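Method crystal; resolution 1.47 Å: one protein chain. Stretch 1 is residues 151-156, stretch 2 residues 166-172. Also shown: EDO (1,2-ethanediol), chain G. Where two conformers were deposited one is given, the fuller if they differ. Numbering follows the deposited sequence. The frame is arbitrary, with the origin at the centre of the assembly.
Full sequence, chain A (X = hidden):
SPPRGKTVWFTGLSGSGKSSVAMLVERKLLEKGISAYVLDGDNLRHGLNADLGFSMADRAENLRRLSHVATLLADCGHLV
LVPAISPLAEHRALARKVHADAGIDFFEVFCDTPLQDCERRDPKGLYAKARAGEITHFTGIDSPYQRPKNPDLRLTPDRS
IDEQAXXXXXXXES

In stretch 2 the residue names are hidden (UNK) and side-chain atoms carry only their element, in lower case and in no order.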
# COMPACT_ATOMS: atom_id res chain seq x y z
N PRO A 151 -13.60 10.43 -19.96
CA PRO A 151 -13.78 9.49 -18.86
C PRO A 151 -14.49 8.21 -19.26
O PRO A 151 -15.23 8.20 -20.25
CB PRO A 151 -14.66 10.28 -17.86
CG PRO A 151 -15.50 11.17 -18.77
CD PRO A 151 -14.57 11.53 -19.90
N ASP A 152 -14.27 7.13 -18.54
CA ASP A 152 -15.00 5.91 -18.80
C ASP A 152 -16.48 6.02 -18.45
O ASP A 152 -17.30 5.35 -19.06
CB ASP A 152 -14.40 4.74 -18.02
CG ASP A 152 -12.99 4.44 -18.47
OD1 ASP A 152 -12.87 3.89 -19.60
OD2 ASP A 152 -12.00 4.82 -17.86
N LEU A 153 -16.83 6.85 -17.47
CA LEU A 153 -18.19 7.03 -17.02
C LEU A 153 -18.32 8.42 -16.46
O LEU A 153 -17.45 8.92 -15.74
CB LEU A 153 -18.50 6.01 -15.93
CG LEU A 153 -19.89 6.06 -15.29
CD1 LEU A 153 -20.99 5.80 -16.32
CD2 LEU A 153 -19.95 5.07 -14.15
N ARG A 154 -19.40 9.11 -16.77
CA ARG A 154 -19.70 10.43 -16.26
C ARG A 154 -20.94 10.30 -15.41
O ARG A 154 -21.99 9.89 -15.89
CB ARG A 154 -19.94 11.40 -17.43
CG ARG A 154 -20.22 12.85 -17.00
CD ARG A 154 -20.54 13.82 -18.14
NE ARG A 154 -19.65 13.59 -19.27
CZ ARG A 154 -18.59 14.36 -19.51
NH1 ARG A 154 -18.33 15.38 -18.73
NH2 ARG A 154 -17.82 14.08 -20.53
N LEU A 155 -20.84 10.60 -14.11
CA LEU A 155 -21.95 10.57 -13.16
C LEU A 155 -22.51 11.96 -13.02
O LEU A 155 -21.75 12.91 -12.87
CB LEU A 155 -21.49 10.07 -11.81
CG LEU A 155 -20.92 8.64 -11.79
CD1 LEU A 155 -20.41 8.24 -10.41
CD2 LEU A 155 -21.96 7.62 -12.27
N THR A 156 -23.83 12.09 -13.03
CA THR A 156 -24.47 13.37 -13.05
C THR A 156 -25.45 13.51 -11.86
O THR A 156 -26.06 12.53 -11.43
CB THR A 156 -25.18 13.61 -14.40
OG1 THR A 156 -26.08 12.57 -14.60
CG2 THR A 156 -24.18 13.66 -15.50
N UNK A 166 -24.95 1.96 -8.87
CA UNK A 166 -25.26 0.90 -9.79
C UNK A 166 -24.64 1.12 -11.17
O UNK A 166 -24.19 0.16 -11.82
n UNK A 166 -25.92 -2.57 -10.95
c UNK A 166 -26.64 -1.80 -10.15
c UNK A 166 -26.77 0.72 -9.86
o UNK A 166 -26.80 -2.07 -8.95
c UNK A 166 -27.15 -0.49 -10.72
N UNK A 167 -24.54 2.37 -11.62
CA UNK A 167 -23.87 2.63 -12.89
C UNK A 167 -22.41 2.22 -12.85
O UNK A 167 -21.87 1.72 -13.84
c UNK A 167 -25.30 4.58 -13.67
o UNK A 167 -24.49 6.14 -15.22
o UNK A 167 -25.61 6.89 -13.47
c UNK A 167 -23.95 4.07 -13.29
c UNK A 167 -25.15 5.98 -14.17
N UNK A 168 -21.74 2.46 -11.72
CA UNK A 168 -20.33 2.04 -11.57
C UNK A 168 -20.24 0.52 -11.62
O UNK A 168 -19.36 0.01 -12.32
c UNK A 168 -19.65 4.13 -10.31
c UNK A 168 -18.31 2.01 -10.02
c UNK A 168 -19.71 2.59 -10.25
N UNK A 169 -21.14 -0.17 -10.92
CA UNK A 169 -21.11 -1.64 -10.94
C UNK A 169 -21.39 -2.15 -12.35
O UNK A 169 -20.69 -3.04 -12.82
c UNK A 169 -22.08 -2.15 -9.89
c UNK A 169 -21.51 -1.86 -8.51
c UNK A 169 -22.33 -3.65 -10.06
c UNK A 169 -22.43 -2.12 -7.38
N UNK A 170 -22.30 -1.51 -13.06
CA UNK A 170 -22.61 -1.92 -14.46
C UNK A 170 -21.35 -1.77 -15.31
O UNK A 170 -21.01 -2.62 -16.15
o UNK A 170 -26.04 -0.60 -14.68
o UNK A 170 -25.27 -2.43 -13.77
c UNK A 170 -25.16 -1.43 -14.46
c UNK A 170 -23.76 -1.11 -15.07
N UNK A 171 -20.60 -0.69 -15.09
CA UNK A 171 -19.35 -0.46 -15.85
C UNK A 171 -18.38 -1.58 -15.60
O UNK A 171 -17.73 -2.09 -16.55
c UNK A 171 -16.82 2.50 -15.36
c UNK A 171 -17.45 1.46 -17.59
c UNK A 171 -17.37 1.27 -16.08
c UNK A 171 -18.73 0.87 -15.43
N UNK A 172 -18.26 -1.97 -14.34
CA UNK A 172 -17.33 -3.03 -13.92
C UNK A 172 -17.68 -4.33 -14.53
O UNK A 172 -16.79 -5.13 -14.83
c UNK A 172 -16.88 -2.07 -10.18
c UNK A 172 -16.69 -1.99 -11.69
c UNK A 172 -15.21 -1.82 -12.04
c UNK A 172 -17.30 -3.18 -12.40
C1 EDO G . -20.30 8.84 -20.16
O1 EDO G . -20.85 8.11 -19.09
C2 EDO G . -19.02 8.25 -20.70
O2 EDO G . -17.98 8.93 -20.05
O HOH W 1 -24.09 8.25 -16.48
O HOH W 2 -25.08 9.47 -13.52

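Position 166 carries five side-chain atoms: three carbons in a row, the third bearing one oxygen and one nitrogen. That is an unbranched chain ending in an amide, and it stays out of reach of stretch 1. The residue is Gln-166. Its amide suits a helix face turned from the strand, because it can reach one turn along: NE2 donates to a side-chain oxygen of position 170 at 2.9 Å, alongside the backbone bond from N of 170 to O of Gln-166, at 2.8 Å.

Position 167 also has three carbons in line, but the third holds two oxygens, which marks a carboxylate. The CA-to-CB bond points toward stretch 1, and the oxygens lie near two leucine methyl groups. This is Glu-167, with OE1 3.7 Å from Leu-153 CD1 and OE2 3.9 Å from Leu-155 CD2. Neither methyl can satisfy a carboxylate, so water does. Water 1 donates to Glu-167 OE1 at 2.5 Å and to Arg-154 O at 2.7 Å; water 2 donates to Glu-167 OE2 at 2.6 Å and accepts from Thr-156 N at 2.9 Å. A side chain of this length, with two acceptors at its end, suits a place where the backbone of stretch 1 is met through solvent.

Position 168 has three carbons, the first carrying the other two: a fork directly at CB. One methyl faces both strand leucines. The residue is Val-168, whose CG2 lies 4.0 Å from Leu-153 CD2 and 4.2 Å from Leu-155 CD1. Its CB points sideways, and a compact apolar group fits this buried site.

Position 169 has four carbons, forked at the first, with one arm two carbons long. It touches nothing on stretch 1. This is Ile-169, buried away from the strand, as its wholly hydrocarbon side chain would favour.

At position 170 two carbons are followed by a pair of oxygens on the second, a short carboxylate that makes no contact with the strand. It is Asp-170; its OD1 accepts the bond from Gln-166 NE2, and its exposed setting suits a charged group.

Position 171 shows four carbons forked at the second, with CB directed toward stretch 1 and the fork's end against Leu-153 and Asp-152. This is Leu-171. Its CD2 packs 3.9 Å from Leu-153 CB, and its CD1 lies 4.2 Å from Asp-152 O. The branched end supplies methyls to cover the start of the strand.

Position 172 has the same four carbons and the same fork, but lies out of reach of stretch 1. It is Leu-172, whose N bonds to Val-168 O at 3.0 Å; leucine is readily accommodated in a helix, and its side chain here is only partly exposed.

The helix runs nearly antiparallel to strand 153-155, at 174°, with axes 9.8 Å apart at closest approach. Leu-153 lies opposite Leu-171 in the register, and Leu-155 opposite Glu-167. No direct hydrogen bond crosses between the stretches. Leucine and valine side chains pack together, while two waters link Glu-167 to Arg-154 O in the strand and Thr-156 N just beyond it, and the whole contact buries 285 Å².

Stretch 2, residues 166-172: QEVIDLL
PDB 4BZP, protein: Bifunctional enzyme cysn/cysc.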